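Local coordinates for PbSGBP-B lipoprotein (Prevotella bryantii B14, PDB 6D2Y) that probably binds polysaccharide at the bacterial cell surface, as a magnesium-containing lipoprotein of a polysaccharide utilization locus, at residues 367-373 with 401-406. Residues are numbered along the deposited sequence; the frame is centred on the assembly and turned at random.
Sequences NGWGRAI and DFNLEF
Over one face of the Phe402 ring sits the methyl of Ala372, its CB 3.4 Å from the ring centroid and 5° off the normal, a CH-pi contact. The guanidinium of Arg371 has the backbone of Glu405 and Phe406 across one face, with Phe406 N 3.4 Å above its centre; at its edge, in plane, lies Trp369 O. That oxygen is gripped side-on by NE (3.2 Å) and NH2 (3.3 Å) of Arg371, both from the same face of the carbonyl. Bends at chi2 (-74°) and chi3 (-47°) fold the arginine back to this carbonyl, while NH1 bonds Gln331 OE1 and NH2 bonds Phe363 O. Between the backbones, a single antiparallel bridge pairs Arg371 with Leu404: Arg371 N donates to Leu404 O at 2.8 Å, and the return bond is weak. A water links Ile373 N to Asp401 O. The loop after strand 393-398 thus lies against the approach to edge strand 372-374 in the domain's beta-sandwich. The salt bridge from Arg371 NH2 to Glu405 OE1 is long and doubtful, with no N-H aimed at the oxygen; Glu405 OE2 bonds Tyr433 OH. Directed N-H bonds thus hold the buried guanidinium, to which Glu405 probably adds only non-directional attraction.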
loop_
_atom_site.group_PDB
_atom_site.type_symbol
_atom_site.label_atom_id
_atom_site.label_comp_id
_atom_site.label_asym_id
_atom_site.label_seq_id
_atom_site.Cartn_x
_atom_site.Cartn_y
_atom_site.Cartn_z
ATOM N N ASN A 367 19.890 12.174 17.386
ATOM C CA ASN A 367 19.859 13.392 16.583
ATOM C C ASN A 367 18.543 13.561 15.830
ATOM O O ASN A 367 18.479 14.342 14.879
ATOM C CB ASN A 367 21.036 13.421 15.604
ATOM C CG ASN A 367 20.944 12.336 14.546
ATOM O OD1 ASN A 367 20.257 11.331 14.726
ATOM N ND2 ASN A 367 21.638 12.539 13.432
ATOM N N GLY A 368 17.494 12.843 16.230
ATOM C CA GLY A 368 16.197 13.000 15.600
ATOM C C GLY A 368 16.093 12.464 14.189
ATOM O O GLY A 368 15.192 12.869 13.450
ATOM N N TRP A 369 16.979 11.549 13.796
ATOM C CA TRP A 369 17.006 11.055 12.425
ATOM C C TRP A 369 15.878 10.057 12.184
ATOM O O TRP A 369 15.699 9.107 12.951
ATOM C CB TRP A 369 18.354 10.408 12.112
ATOM C CG TRP A 369 18.455 9.952 10.691
ATOM C CD1 TRP A 369 18.590 8.669 10.246
ATOM C CD2 TRP A 369 18.412 10.780 9.523
ATOM N NE1 TRP A 369 18.643 8.648 8.872
ATOM C CE2 TRP A 369 18.535 9.931 8.406
ATOM C CE3 TRP A 369 18.287 12.157 9.315
ATOM C CZ2 TRP A 369 18.535 10.415 7.099
ATOM C CZ3 TRP A 369 18.287 12.634 8.018
ATOM C CH2 TRP A 369 18.411 11.766 6.928
ATOM N N GLY A 370 15.140 10.262 11.096
ATOM C CA GLY A 370 13.953 9.465 10.840
ATOM C C GLY A 370 14.272 8.129 10.187
ATOM O O GLY A 370 15.101 8.031 9.285
ATOM N N ARG A 371 13.589 7.091 10.662
ATOM C CA ARG A 371 13.666 5.774 10.051
ATOM C C ARG A 371 12.333 5.072 10.248
ATOM O O ARG A 371 11.593 5.367 11.191
ATOM C CB ARG A 371 14.817 4.940 10.633
ATOM C CG ARG A 371 14.459 4.097 11.849
ATOM C CD ARG A 371 14.297 4.945 13.104
ATOM N NE ARG A 371 15.387 5.902 13.277
ATOM C CZ ARG A 371 16.552 5.613 13.848
ATOM N NH1 ARG A 371 16.788 4.389 14.300
ATOM N NH2 ARG A 371 17.486 6.549 13.963
ATOM N N ALA A 372 12.025 4.154 9.338
ATOM C CA ALA A 372 10.793 3.385 9.431
ATOM C C ALA A 372 10.976 2.211 10.381
ATOM O O ALA A 372 12.034 1.578 10.413
ATOM C CB ALA A 372 10.367 2.881 8.054
ATOM N N ILE A 373 9.941 1.931 11.165
ATOM C CA ILE A 373 9.948 0.830 12.121
ATOM C C ILE A 373 8.737 -0.047 11.831
ATOM O O ILE A 373 7.594 0.349 12.095
ATOM C CB ILE A 373 9.950 1.325 13.574
ATOM C CG1 ILE A 373 10.937 2.484 13.738
ATOM C CG2 ILE A 373 10.304 0.190 14.513
ATOM C CD1 ILE A 373 11.299 2.797 15.180
ATOM N N ASP A 401 6.739 7.522 5.940
ATOM C CA ASP A 401 6.628 6.900 7.253
ATOM C C ASP A 401 7.983 6.650 7.906
ATOM O O ASP A 401 8.041 6.009 8.960
ATOM C CB ASP A 401 5.848 5.586 7.157
ATOM C CG ASP A 401 4.353 5.788 7.300
ATOM O OD1 ASP A 401 3.947 6.748 7.987
ATOM O OD2 ASP A 401 3.584 4.983 6.738
ATOM N N PHE A 402 9.067 7.136 7.307
ATOM C CA PHE A 402 10.380 7.078 7.937
ATOM C C PHE A 402 10.542 8.261 8.883
ATOM O O PHE A 402 11.503 9.026 8.766
ATOM C CB PHE A 402 11.491 7.087 6.883
ATOM C CG PHE A 402 11.671 5.777 6.166
ATOM C CD1 PHE A 402 10.658 5.256 5.374
ATOM C CD2 PHE A 402 12.860 5.077 6.266
ATOM C CE1 PHE A 402 10.824 4.056 4.709
ATOM C CE2 PHE A 402 13.033 3.878 5.601
ATOM C CZ PHE A 402 12.014 3.366 4.821
ATOM N N ASN A 403 9.604 8.427 9.816
ATOM C CA ASN A 403 9.552 9.600 10.681
ATOM C C ASN A 403 9.599 9.221 12.158
ATOM O O ASN A 403 9.069 9.939 13.007
ATOM C CB ASN A 403 8.305 10.431 10.386
ATOM C CG ASN A 403 7.030 9.609 10.414
ATOM O OD1 ASN A 403 6.580 9.180 11.472
ATOM N ND2 ASN A 403 6.445 9.380 9.245
ATOM N N LEU A 404 10.225 8.094 12.477
ATOM C CA LEU A 404 10.447 7.688 13.856
ATOM C C LEU A 404 11.945 7.640 14.126
ATOM O O LEU A 404 12.768 7.725 13.213
ATOM C CB LEU A 404 9.797 6.329 14.151
ATOM C CG LEU A 404 8.281 6.312 14.376
ATOM C CD1 LEU A 404 7.520 6.408 13.062
ATOM C CD2 LEU A 404 7.857 5.071 15.145
ATOM N N GLU A 405 12.298 7.505 15.398
ATOM C CA GLU A 405 13.687 7.451 15.817
ATOM C C GLU A 405 13.903 6.198 16.662
ATOM O O GLU A 405 12.949 5.569 17.128
ATOM C CB GLU A 405 14.080 8.746 16.568
ATOM C CG GLU A 405 15.352 8.695 17.387
ATOM C CD GLU A 405 16.531 9.301 16.644
ATOM O OE1 GLU A 405 16.314 9.882 15.567
ATOM O OE2 GLU A 405 17.678 9.195 17.123
ATOM N N PHE A 406 15.133 5.897 16.955
ATOM C CA PHE A 406 15.529 4.656 17.510
ATOM C C PHE A 406 14.773 4.256 18.712
ATOM O O PHE A 406 14.686 3.106 19.015
ATOM C CB PHE A 406 16.984 4.834 17.852
ATOM C CG PHE A 406 17.663 3.639 18.347
ATOM C CD1 PHE A 406 17.909 2.591 17.535
ATOM C CD2 PHE A 406 18.134 3.604 19.593
ATOM C CE1 PHE A 406 18.583 1.514 17.998
ATOM C CE2 PHE A 406 18.797 2.536 20.066
ATOM C CZ PHE A 406 19.022 1.483 19.268
HETATM O O HOH W 1 7.180 3.444 10.533
#